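Local coordinates for protein ammonium transporter (Kuenenia stuttgartiensis, PDB 6EU6) that probably senses extracellular ammonium as the trimeric Amt-type membrane part of an ammonium sensor histidine kinase, relaying the signal across the membrane, at residues V20-L25 and L216-F221; G26-E31 and S42-N47; N83-H88 and N146-D151. All blocks are in the same frame, centred on the assembly; numbering follows the deposited sequence.

Contact 1: V20-L25 and L216-F221; sequences VFLMQL and LWFGWF
Met-23 lies across Gly-219 and reaches Trp-220, pairing two antiparallel transmembrane helices of the Amt fold. Segments 20-25 and 216-221 run at 164° to each other, and their axes come within 7.8 Å. That closeness depends on Gly-219: the CG of Met-23 sits 3.5 Å from the Gly-219 CA, so close that a beta carbon on residue 219 would clash with it. SD of Met-23 lies 3.6 Å from the Gly-219 carbonyl carbon.

The aromatic part of the contact belongs to the same methionine. Its chain is extended at chi2 and bends at chi3 (75°), which carries CE onto one face of the Trp-220 indole. CE stands 3.8 Å from the centroid of the five-membered ring, close to the ring normal, giving a CH-pi contact; the sulfur behind it makes a Met-aromatic contact at an oblique position. The ring of His-171 also meets Trp-220.

Apolar contacts flank this centre. Leu-22 brings CD2 to 3.9 Å from CE2 of Phe-218, oblique to that ring. Val-20 brings CG2 to the Gly-219 carbonyl oxygen. No hydrogen bond joins the segments, so van der Waals contact and the indole face carry the pairing. The contact lies beside a subunit interface: Phe-21 meets Trp-217 and Phe-221 of the third subunit, and Leu-22 also packs on Phe-218 of that subunit. At the Leu-216 end, CD2 rests 3.6 Å from the carbonyl oxygen of Met-23.

Contact 2: G26-E31 and S42-N47; sequences GFTSYE and SIALRN. With SO4 (sulfate ion), chain H.
A buried carboxylate, that of Glu-31, accepts the amide N-H of Asn-47 from above its plane rather than within it. ND2 of Asn-47 lies 2.9 Å from OE1 of Glu-31 with an N-H...O angle of 168°, yet stands 69° out of the carboxylate plane. A second bond from ND2 to the Ile-43 carbonyl oxygen, 2.9 Å long, loops back onto the helix of Asn-47; both acceptors lie near the amide plane and together fix its rotation. Ile-43 O also takes the Asn-47 backbone N-H, from the opposite face of its plane. An alanine in place of Asn-47 would probably leave Glu-31 OE1 without its amide donor and open a gap between the carboxylate and Ile-43 O.

OE1 is also hydrogen-bonded to Thr-112 OG1, while Glu-31 OE2 and Asn-47 OD1 both hydrogen-bond an ammonium ion, probably from the crystallisation liquor. Beside this polar group, Thr-28 sets OG1 3.2 Å from CB of Asn-47, its hydroxyl being hydrogen-bonded to Gln-24 O, and lays CG2 over Ala-44. Farther from segment 26-31, Arg-46 NE hydrogen-bonds O4 of a sulfate, likewise probably from the liquor, at 2.7 Å.

Segments 26-31 and 42-47 run antiparallel, at 162°, and so pair helices 2-34 and 40-67, with helix 93-114 against Phe-27 and Asn-47, while Phe-214 and Thr-210 of the third subunit pack on Thr-28 and Ala-44.

Contact 3: N83-H88 and N146-D151; sequences NDLALH and NLFSPD
Leu-85 and Phe-148 make the apolar part of this meeting of two loops, one leading into helix 93-114 and the other following helix 121-144. The leucine's CD1 comes 3.5 Å from CZ of Phe-148, at an oblique position to the ring, and the two side chains cross at about a right angle. The phenyl ring points CE2 and CZ at Leu-85 CD1, and CE2 also at His-88 ND1. Phe-96 stacks on the same phenyl ring, and Phe-67 packs against it.

The ring pair is looser. The planes of His-88 and Phe-148 are inclined by only 22°, but their centroids are 5.3 Å apart, so the rings are slid past each other and barely overlap. The closest atoms are ND1 of His-88 and CE2 of Phe-148, at 3.7 Å.

Across the loops, polar atoms face carbons. Ser-149 places OG 3.7 Å from CE1 of His-88, while its hydroxyl is hydrogen-bonded to Phe-67 O at the end of helix 40-67. On the surface, CD of Pro-150 approaches ND1 of the imidazole at 4.2 Å.

The 3-10 segment 85-87 and the His-88 N to Leu-85 O bond place both residues on the side of Phe-148. With no hydrogen bond or salt bridge across it, the contact rests mainly on van der Waals packing, and it buries ND1 of His-88 with no partner in the model, probably at some energetic cost.

Contacts 1 and 2 share helix 2-34, using successive turns of it: residues 20-25 face helix 206-226, and residues 26-31 face helix 40-67. Their centres are 13 Å apart and they touch, CD2 of Leu-216 lying 3.7 Å from the backbone N of Phe-27. Both also meet the third subunit, so this helix ties the interior of one chain to the trimer interface. Contact 3 stands apart in loops, its centre 27 Å from that of contact 1 and 34 Å from that of contact 2. Along the chain, contact 2 closes before contact 3 opens, and both are nested within the long loop closed by contact 1.

Contact 1: V20-L25 and L216-F221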
loop_
_atom_site.group_PDB
_atom_site.type_symbol
_atom_site.label_atom_id
_atom_site.label_comp_id
_atom_site.label_asym_id
_atom_site.label_seq_id
_atom_site.Cartn_x
_atom_site.Cartn_y
_atom_site.Cartn_z
ATOM N N VAL A 20 -9.810 -0.345 -1.329
ATOM C CA VAL A 20 -10.345 -0.145 -2.690
ATOM C C VAL A 20 -9.904 1.163 -3.329
ATOM O O VAL A 20 -9.586 1.240 -4.535
ATOM C CB VAL A 20 -11.894 -0.217 -2.680
ATOM C CG1 VAL A 20 -12.453 0.103 -4.070
ATOM C CG2 VAL A 20 -12.333 -1.626 -2.232
ATOM N N PHE A 21 -9.753 2.219 -2.516
ATOM C CA PHE A 21 -9.163 3.445 -3.064
ATOM C C PHE A 21 -7.771 3.162 -3.660
ATOM O O PHE A 21 -7.370 3.686 -4.691
ATOM C CB PHE A 21 -9.054 4.553 -1.972
ATOM C CG PHE A 21 -8.431 5.787 -2.479
ATOM C CD1 PHE A 21 -9.199 6.766 -3.107
ATOM C CD2 PHE A 21 -7.079 5.979 -2.354
ATOM C CE1 PHE A 21 -8.593 7.951 -3.554
ATOM C CE2 PHE A 21 -6.474 7.141 -2.839
ATOM C CZ PHE A 21 -7.230 8.114 -3.457
ATOM N N LEU A 22 -7.018 2.345 -2.950
ATOM C CA LEU A 22 -5.664 2.020 -3.373
ATOM C C LEU A 22 -5.605 1.213 -4.703
ATOM O O LEU A 22 -4.597 1.293 -5.408
ATOM C CB LEU A 22 -4.962 1.205 -2.281
ATOM C CG LEU A 22 -3.446 1.245 -2.320
ATOM C CD1 LEU A 22 -2.950 2.647 -2.120
ATOM C CD2 LEU A 22 -2.904 0.346 -1.221
ATOM N N MET A 23 -6.713 0.583 -5.079
ATOM C CA MET A 23 -6.851 0.029 -6.422
ATOM C C MET A 23 -6.716 1.086 -7.473
ATOM O O MET A 23 -6.305 0.799 -8.552
ATOM C CB MET A 23 -8.173 -0.705 -6.577
ATOM C CG MET A 23 -8.245 -1.928 -5.712
ATOM S SD MET A 23 -9.871 -2.717 -5.807
ATOM C CE MET A 23 -9.864 -3.534 -7.400
ATOM N N GLN A 24 -7.073 2.322 -7.175
ATOM C CA GLN A 24 -6.912 3.398 -8.160
ATOM C C GLN A 24 -5.420 3.542 -8.568
ATOM O O GLN A 24 -5.050 3.873 -9.723
ATOM C CB GLN A 24 -7.437 4.725 -7.604
ATOM C CG GLN A 24 -8.927 4.738 -7.358
ATOM C CD GLN A 24 -9.722 4.807 -8.669
ATOM O OE1 GLN A 24 -9.642 5.782 -9.455
ATOM N NE2 GLN A 24 -10.403 3.759 -8.950
ATOM N N LEU A 25 -4.578 3.406 -7.570
ATOM C CA LEU A 25 -3.113 3.331 -7.785
ATOM C C LEU A 25 -2.722 2.066 -8.560
ATOM O O LEU A 25 -1.904 2.127 -9.494
ATOM C CB LEU A 25 -2.442 3.389 -6.416
ATOM C CG LEU A 25 -0.925 3.621 -6.340
ATOM C CD1 LEU A 25 -0.543 3.924 -4.905
ATOM C CD2 LEU A 25 -0.151 2.428 -6.778
ATOM N N LEU A 216 -3.806 -4.398 -7.114
ATOM C CA LEU A 216 -5.195 -4.688 -7.446
ATOM C C LEU A 216 -5.707 -5.840 -6.632
ATOM O O LEU A 216 -6.833 -5.808 -6.108
ATOM C CB LEU A 216 -5.351 -4.942 -8.941
ATOM C CG LEU A 216 -5.186 -3.663 -9.825
ATOM C CD1 LEU A 216 -5.163 -4.046 -11.312
ATOM C CD2 LEU A 216 -6.299 -2.685 -9.596
ATOM N N TRP A 217 -4.874 -6.865 -6.562
ATOM C CA TRP A 217 -5.226 -8.108 -5.821
ATOM C C TRP A 217 -5.461 -7.771 -4.309
ATOM O O TRP A 217 -6.474 -8.148 -3.672
ATOM C CB TRP A 217 -4.107 -9.099 -6.078
ATOM C CG TRP A 217 -4.171 -10.524 -5.509
ATOM C CD1 TRP A 217 -4.871 -10.968 -4.443
ATOM C CD2 TRP A 217 -3.460 -11.644 -6.017
ATOM N NE1 TRP A 217 -4.578 -12.315 -4.205
ATOM C CE2 TRP A 217 -3.732 -12.748 -5.176
ATOM C CE3 TRP A 217 -2.578 -11.804 -7.059
ATOM C CZ2 TRP A 217 -3.177 -13.995 -5.369
ATOM C CZ3 TRP A 217 -2.008 -13.049 -7.262
ATOM C CH2 TRP A 217 -2.327 -14.140 -6.421
ATOM N N PHE A 218 -4.517 -7.036 -3.730
ATOM C CA PHE A 218 -4.648 -6.520 -2.380
ATOM C C PHE A 218 -5.910 -5.730 -2.203
ATOM O O PHE A 218 -6.681 -6.003 -1.327
ATOM C CB PHE A 218 -3.480 -5.615 -2.074
ATOM C CG PHE A 218 -3.594 -4.909 -0.796
ATOM C CD1 PHE A 218 -3.162 -5.514 0.388
ATOM C CD2 PHE A 218 -4.030 -3.619 -0.761
ATOM C CE1 PHE A 218 -3.221 -4.834 1.589
ATOM C CE2 PHE A 218 -4.161 -2.921 0.445
ATOM C CZ PHE A 218 -3.750 -3.532 1.632
ATOM N N GLY A 219 -6.127 -4.749 -3.047
ATOM C CA GLY A 219 -7.390 -4.016 -3.005
ATOM C C GLY A 219 -8.658 -4.831 -3.114
ATOM O O GLY A 219 -9.674 -4.504 -2.468
ATOM N N TRP A 220 -8.619 -5.885 -3.932
ATOM C CA TRP A 220 -9.802 -6.767 -4.112
ATOM C C TRP A 220 -10.183 -7.458 -2.820
ATOM O O TRP A 220 -11.348 -7.806 -2.633
ATOM C CB TRP A 220 -9.594 -7.807 -5.263
ATOM C CG TRP A 220 -10.357 -7.445 -6.442
ATOM C CD1 TRP A 220 -11.717 -7.317 -6.515
ATOM C CD2 TRP A 220 -9.858 -7.178 -7.765
ATOM N NE1 TRP A 220 -12.085 -6.956 -7.815
ATOM C CE2 TRP A 220 -10.980 -6.903 -8.599
ATOM C CE3 TRP A 220 -8.607 -7.229 -8.347
ATOM C CZ2 TRP A 220 -10.860 -6.618 -9.935
ATOM C CZ3 TRP A 220 -8.492 -6.931 -9.690
ATOM C CH2 TRP A 220 -9.625 -6.624 -10.462
ATOM N N PHE A 221 -9.210 -7.640 -1.901
ATOM C CA PHE A 221 -9.532 -8.118 -0.576
ATOM C C PHE A 221 -10.541 -7.233 0.146
ATOM O O PHE A 221 -11.521 -7.750 0.799
ATOM C CB PHE A 221 -8.278 -8.313 0.317
ATOM C CG PHE A 221 -7.325 -9.402 -0.156
ATOM C CD1 PHE A 221 -7.785 -10.561 -0.788
ATOM C CD2 PHE A 221 -5.959 -9.250 0.003
ATOM C CE1 PHE A 221 -6.891 -11.531 -1.207
ATOM C CE2 PHE A 221 -5.070 -10.216 -0.449
ATOM C CZ PHE A 221 -5.556 -11.356 -1.033
#

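Contact 2: G26-E31 and S42-N47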
loop_
_atom_site.group_PDB
_atom_site.type_symbol
_atom_site.label_atom_id
_atom_site.label_comp_id
_atom_site.label_asym_id
_atom_site.label_seq_id
_atom_site.Cartn_x
_atom_site.Cartn_y
_atom_site.Cartn_z
ATOM N N GLY A 26 -3.343 0.939 -8.204
ATOM C CA GLY A 26 -3.219 -0.292 -8.969
ATOM C C GLY A 26 -3.483 -0.157 -10.441
ATOM O O GLY A 26 -2.653 -0.547 -11.264
ATOM N N PHE A 27 -4.625 0.424 -10.797
ATOM C CA PHE A 27 -4.933 0.625 -12.174
ATOM C C PHE A 27 -3.938 1.579 -12.809
ATOM O O PHE A 27 -3.615 1.404 -13.949
ATOM C CB PHE A 27 -6.346 1.238 -12.341
ATOM C CG PHE A 27 -7.413 0.277 -12.113
ATOM C CD1 PHE A 27 -7.653 -0.711 -13.066
ATOM C CD2 PHE A 27 -8.219 0.302 -10.956
ATOM C CE1 PHE A 27 -8.692 -1.663 -12.846
ATOM C CE2 PHE A 27 -9.241 -0.662 -10.740
ATOM C CZ PHE A 27 -9.478 -1.614 -11.687
ATOM N N THR A 28 -3.518 2.618 -12.087
ATOM C CA THR A 28 -2.549 3.575 -12.649
ATOM C C THR A 28 -1.234 2.820 -13.018
ATOM O O THR A 28 -0.731 2.919 -14.143
ATOM C CB THR A 28 -2.221 4.687 -11.652
ATOM O OG1 THR A 28 -3.433 5.363 -11.258
ATOM C CG2 THR A 28 -1.232 5.695 -12.342
ATOM N N SER A 29 -0.733 1.985 -12.093
ATOM C CA SER A 29 0.525 1.258 -12.393
ATOM C C SER A 29 0.343 0.269 -13.496
ATOM O O SER A 29 1.239 0.113 -14.306
ATOM C CB SER A 29 1.068 0.490 -11.208
ATOM O OG SER A 29 0.991 1.347 -10.154
ATOM N N TYR A 30 -0.728 -0.529 -13.400
ATOM C CA TYR A 30 -1.026 -1.565 -14.392
ATOM C C TYR A 30 -1.091 -0.942 -15.808
ATOM O O TYR A 30 -0.414 -1.409 -16.757
ATOM C CB TYR A 30 -2.352 -2.209 -14.025
ATOM C CG TYR A 30 -2.624 -3.483 -14.740
ATOM C CD1 TYR A 30 -2.084 -4.655 -14.271
ATOM C CD2 TYR A 30 -3.414 -3.512 -15.926
ATOM C CE1 TYR A 30 -2.369 -5.863 -14.850
ATOM C CE2 TYR A 30 -3.707 -4.735 -16.559
ATOM C CZ TYR A 30 -3.166 -5.893 -16.022
ATOM O OH TYR A 30 -3.351 -7.100 -16.590
ATOM N N GLU A 31 -1.926 0.098 -15.949
ATOM C CA GLU A 31 -2.075 0.695 -17.226
ATOM C C GLU A 31 -0.766 1.345 -17.728
ATOM O O GLU A 31 -0.493 1.247 -18.921
ATOM C CB GLU A 31 -3.226 1.713 -17.292
ATOM C CG GLU A 31 -4.568 1.129 -16.845
ATOM C CD GLU A 31 -5.734 2.168 -16.777
ATOM O OE1 GLU A 31 -5.528 3.303 -17.415
ATOM O OE2 GLU A 31 -6.821 1.793 -16.134
ATOM N N SER A 42 0.626 10.481 -19.956
ATOM C CA SER A 42 -0.777 10.796 -20.160
ATOM C C SER A 42 -1.620 9.794 -19.375
ATOM O O SER A 42 -2.653 10.114 -18.855
ATOM C CB SER A 42 -1.260 10.715 -21.615
ATOM O OG SER A 42 -0.999 9.443 -22.137
ATOM N N ILE A 43 -1.218 8.536 -19.370
ATOM C CA ILE A 43 -2.033 7.559 -18.731
ATOM C C ILE A 43 -1.998 7.726 -17.184
ATOM O O ILE A 43 -3.022 7.546 -16.515
ATOM C CB ILE A 43 -1.792 6.147 -19.344
ATOM C CG1 ILE A 43 -2.939 5.203 -18.980
ATOM C CG2 ILE A 43 -0.453 5.610 -18.964
ATOM C CD1 ILE A 43 -4.272 5.486 -19.690
ATOM N N ALA A 44 -0.867 8.123 -16.611
ATOM C CA ALA A 44 -0.821 8.365 -15.174
ATOM C C ALA A 44 -1.787 9.488 -14.808
ATOM O O ALA A 44 -2.594 9.383 -13.869
ATOM C CB ALA A 44 0.598 8.703 -14.702
ATOM N N LEU A 45 -1.756 10.544 -15.587
ATOM C CA LEU A 45 -2.594 11.699 -15.337
ATOM C C LEU A 45 -4.089 11.464 -15.530
ATOM O O LEU A 45 -4.877 12.002 -14.747
ATOM C CB LEU A 45 -2.161 12.868 -16.194
ATOM C CG LEU A 45 -0.745 13.289 -15.795
ATOM C CD1 LEU A 45 -0.332 14.420 -16.720
ATOM C CD2 LEU A 45 -0.606 13.707 -14.333
ATOM N N ARG A 46 -4.484 10.700 -16.569
ATOM C CA ARG A 46 -5.900 10.370 -16.763
ATOM C C ARG A 46 -6.453 9.597 -15.578
ATOM O O ARG A 46 -7.585 9.827 -15.123
ATOM C CB ARG A 46 -6.107 9.614 -18.093
ATOM C CG ARG A 46 -5.921 10.537 -19.280
ATOM C CD ARG A 46 -5.646 9.752 -20.530
ATOM N NE ARG A 46 -5.377 10.668 -21.613
ATOM C CZ ARG A 46 -5.507 10.406 -22.911
ATOM N NH1 ARG A 46 -5.878 9.189 -23.378
ATOM N NH2 ARG A 46 -5.305 11.413 -23.757
ATOM N N ASN A 47 -5.676 8.633 -15.065
ATOM C CA ASN A 47 -6.079 7.864 -13.924
ATOM C C ASN A 47 -6.240 8.682 -12.633
ATOM O O ASN A 47 -7.133 8.426 -11.837
ATOM C CB ASN A 47 -5.068 6.761 -13.635
ATOM C CG ASN A 47 -5.348 5.532 -14.455
ATOM O OD1 ASN A 47 -6.252 4.756 -14.132
ATOM N ND2 ASN A 47 -4.631 5.389 -15.564
HETATM S S SO4 H . -3.467 13.823 -22.381
HETATM O O1 SO4 H . -2.212 13.537 -21.732
HETATM O O2 SO4 H . -3.351 13.391 -23.814
HETATM O O3 SO4 H . -3.731 15.278 -22.318
HETATM O O4 SO4 H . -4.537 13.200 -21.562
#

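Contact 3: N83-H88 and N146-D151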
loop_
_atom_site.group_PDB
_atom_site.type_symbol
_atom_site.label_atom_id
_atom_site.label_comp_id
_atom_site.label_asym_id
_atom_site.label_seq_id
_atom_site.Cartn_x
_atom_site.Cartn_y
_atom_site.Cartn_z
ATOM N N ASN A 83 -27.755 14.082 0.855
ATOM C CA ASN A 83 -28.774 14.848 1.609
ATOM C C ASN A 83 -29.444 13.960 2.631
ATOM O O ASN A 83 -30.139 13.022 2.291
ATOM C CB ASN A 83 -29.815 15.475 0.635
ATOM C CG ASN A 83 -30.892 16.289 1.352
ATOM O OD1 ASN A 83 -31.171 16.058 2.491
ATOM N ND2 ASN A 83 -31.388 17.302 0.706
ATOM N N ASP A 84 -29.205 14.309 3.896
ATOM C CA ASP A 84 -29.733 13.658 5.054
ATOM C C ASP A 84 -29.231 12.259 5.265
ATOM O O ASP A 84 -29.897 11.449 5.904
ATOM C CB ASP A 84 -31.263 13.693 5.027
ATOM C CG ASP A 84 -31.788 15.013 5.427
ATOM O OD1 ASP A 84 -30.973 15.768 6.026
ATOM O OD2 ASP A 84 -32.991 15.292 5.138
ATOM N N LEU A 85 -28.016 11.987 4.832
ATOM C CA LEU A 85 -27.460 10.639 4.980
ATOM C C LEU A 85 -27.579 10.169 6.426
ATOM O O LEU A 85 -28.175 9.142 6.683
ATOM C CB LEU A 85 -25.991 10.607 4.523
ATOM C CG LEU A 85 -25.425 9.233 4.257
ATOM C CD1 LEU A 85 -26.088 8.611 3.040
ATOM C CD2 LEU A 85 -23.945 9.377 3.997
ATOM N N ALA A 86 -27.031 10.949 7.343
ATOM C CA ALA A 86 -27.126 10.749 8.804
ATOM C C ALA A 86 -28.538 10.485 9.420
ATOM O O ALA A 86 -28.632 9.959 10.517
ATOM C CB ALA A 86 -26.497 11.964 9.507
ATOM N N LEU A 87 -29.608 10.877 8.756
ATOM C CA LEU A 87 -30.950 10.594 9.255
ATOM C C LEU A 87 -31.434 9.192 8.892
ATOM O O LEU A 87 -32.359 8.673 9.497
ATOM C CB LEU A 87 -31.943 11.583 8.693
ATOM C CG LEU A 87 -32.137 12.867 9.486
ATOM C CD1 LEU A 87 -30.933 13.306 10.311
ATOM C CD2 LEU A 87 -32.558 13.920 8.474
ATOM N N HIS A 88 -30.842 8.603 7.883
ATOM C CA HIS A 88 -31.257 7.285 7.537
ATOM C C HIS A 88 -30.906 6.404 8.680
ATOM O O HIS A 88 -29.908 6.587 9.307
ATOM C CB HIS A 88 -30.581 6.846 6.245
ATOM C CG HIS A 88 -31.293 7.342 5.041
ATOM N ND1 HIS A 88 -31.910 6.505 4.149
ATOM C CD2 HIS A 88 -31.569 8.598 4.635
ATOM C CE1 HIS A 88 -32.522 7.225 3.230
ATOM N NE2 HIS A 88 -32.325 8.497 3.499
ATOM N N ASN A 146 -31.985 -2.069 -3.305
ATOM C CA ASN A 146 -32.543 -2.452 -2.006
ATOM C C ASN A 146 -31.628 -2.194 -0.828
ATOM O O ASN A 146 -32.009 -2.461 0.281
ATOM C CB ASN A 146 -32.882 -3.946 -1.998
ATOM C CG ASN A 146 -31.646 -4.844 -2.152
ATOM O OD1 ASN A 146 -30.803 -4.663 -2.986
ATOM N ND2 ASN A 146 -31.604 -5.822 -1.394
ATOM N N LEU A 147 -30.384 -1.788 -1.051
ATOM C CA LEU A 147 -29.348 -2.055 -0.005
ATOM C C LEU A 147 -29.321 -0.991 1.095
ATOM O O LEU A 147 -28.944 -1.262 2.203
ATOM C CB LEU A 147 -27.956 -2.092 -0.656
ATOM C CG LEU A 147 -26.719 -2.705 -0.012
ATOM C CD1 LEU A 147 -26.894 -4.195 0.183
ATOM C CD2 LEU A 147 -25.552 -2.424 -0.980
ATOM N N PHE A 148 -29.621 0.249 0.764
ATOM C CA PHE A 148 -29.415 1.329 1.735
ATOM C C PHE A 148 -30.753 1.899 2.269
ATOM O O PHE A 148 -30.901 2.045 3.493
ATOM C CB PHE A 148 -28.606 2.480 1.092
ATOM C CG PHE A 148 -28.190 3.524 2.061
ATOM C CD1 PHE A 148 -27.200 3.261 3.019
ATOM C CD2 PHE A 148 -28.831 4.744 2.087
ATOM C CE1 PHE A 148 -26.827 4.252 3.926
ATOM C CE2 PHE A 148 -28.458 5.739 2.995
ATOM C CZ PHE A 148 -27.446 5.492 3.909
ATOM N N SER A 149 -31.658 2.272 1.360
ATOM C CA SER A 149 -32.894 3.026 1.673
ATOM C C SER A 149 -33.913 1.977 2.116
ATOM O O SER A 149 -33.964 0.854 1.553
ATOM C CB SER A 149 -33.415 3.819 0.467
ATOM O OG SER A 149 -32.716 5.045 0.290
ATOM N N PRO A 150 -34.736 2.329 3.131
ATOM C CA PRO A 150 -35.671 1.343 3.755
ATOM C C PRO A 150 -36.766 0.858 2.797
ATOM O O PRO A 150 -37.257 1.642 2.009
ATOM C CB PRO A 150 -36.285 2.130 4.919
ATOM C CG PRO A 150 -36.215 3.555 4.487
ATOM C CD PRO A 150 -34.958 3.695 3.649
ATOM N N ASP A 151 -37.067 -0.438 2.805
ATOM C CA ASP A 151 -38.292 -0.961 2.185
ATOM C C ASP A 151 -38.422 -0.735 0.707
ATOM O O ASP A 151 -39.476 -0.270 0.281
ATOM C CB ASP A 151 -39.532 -0.339 2.847
ATOM C CG ASP A 151 -39.526 -0.470 4.359
ATOM O OD1 ASP A 151 -39.349 -1.616 4.835
ATOM O OD2 ASP A 151 -39.704 0.567 5.062
#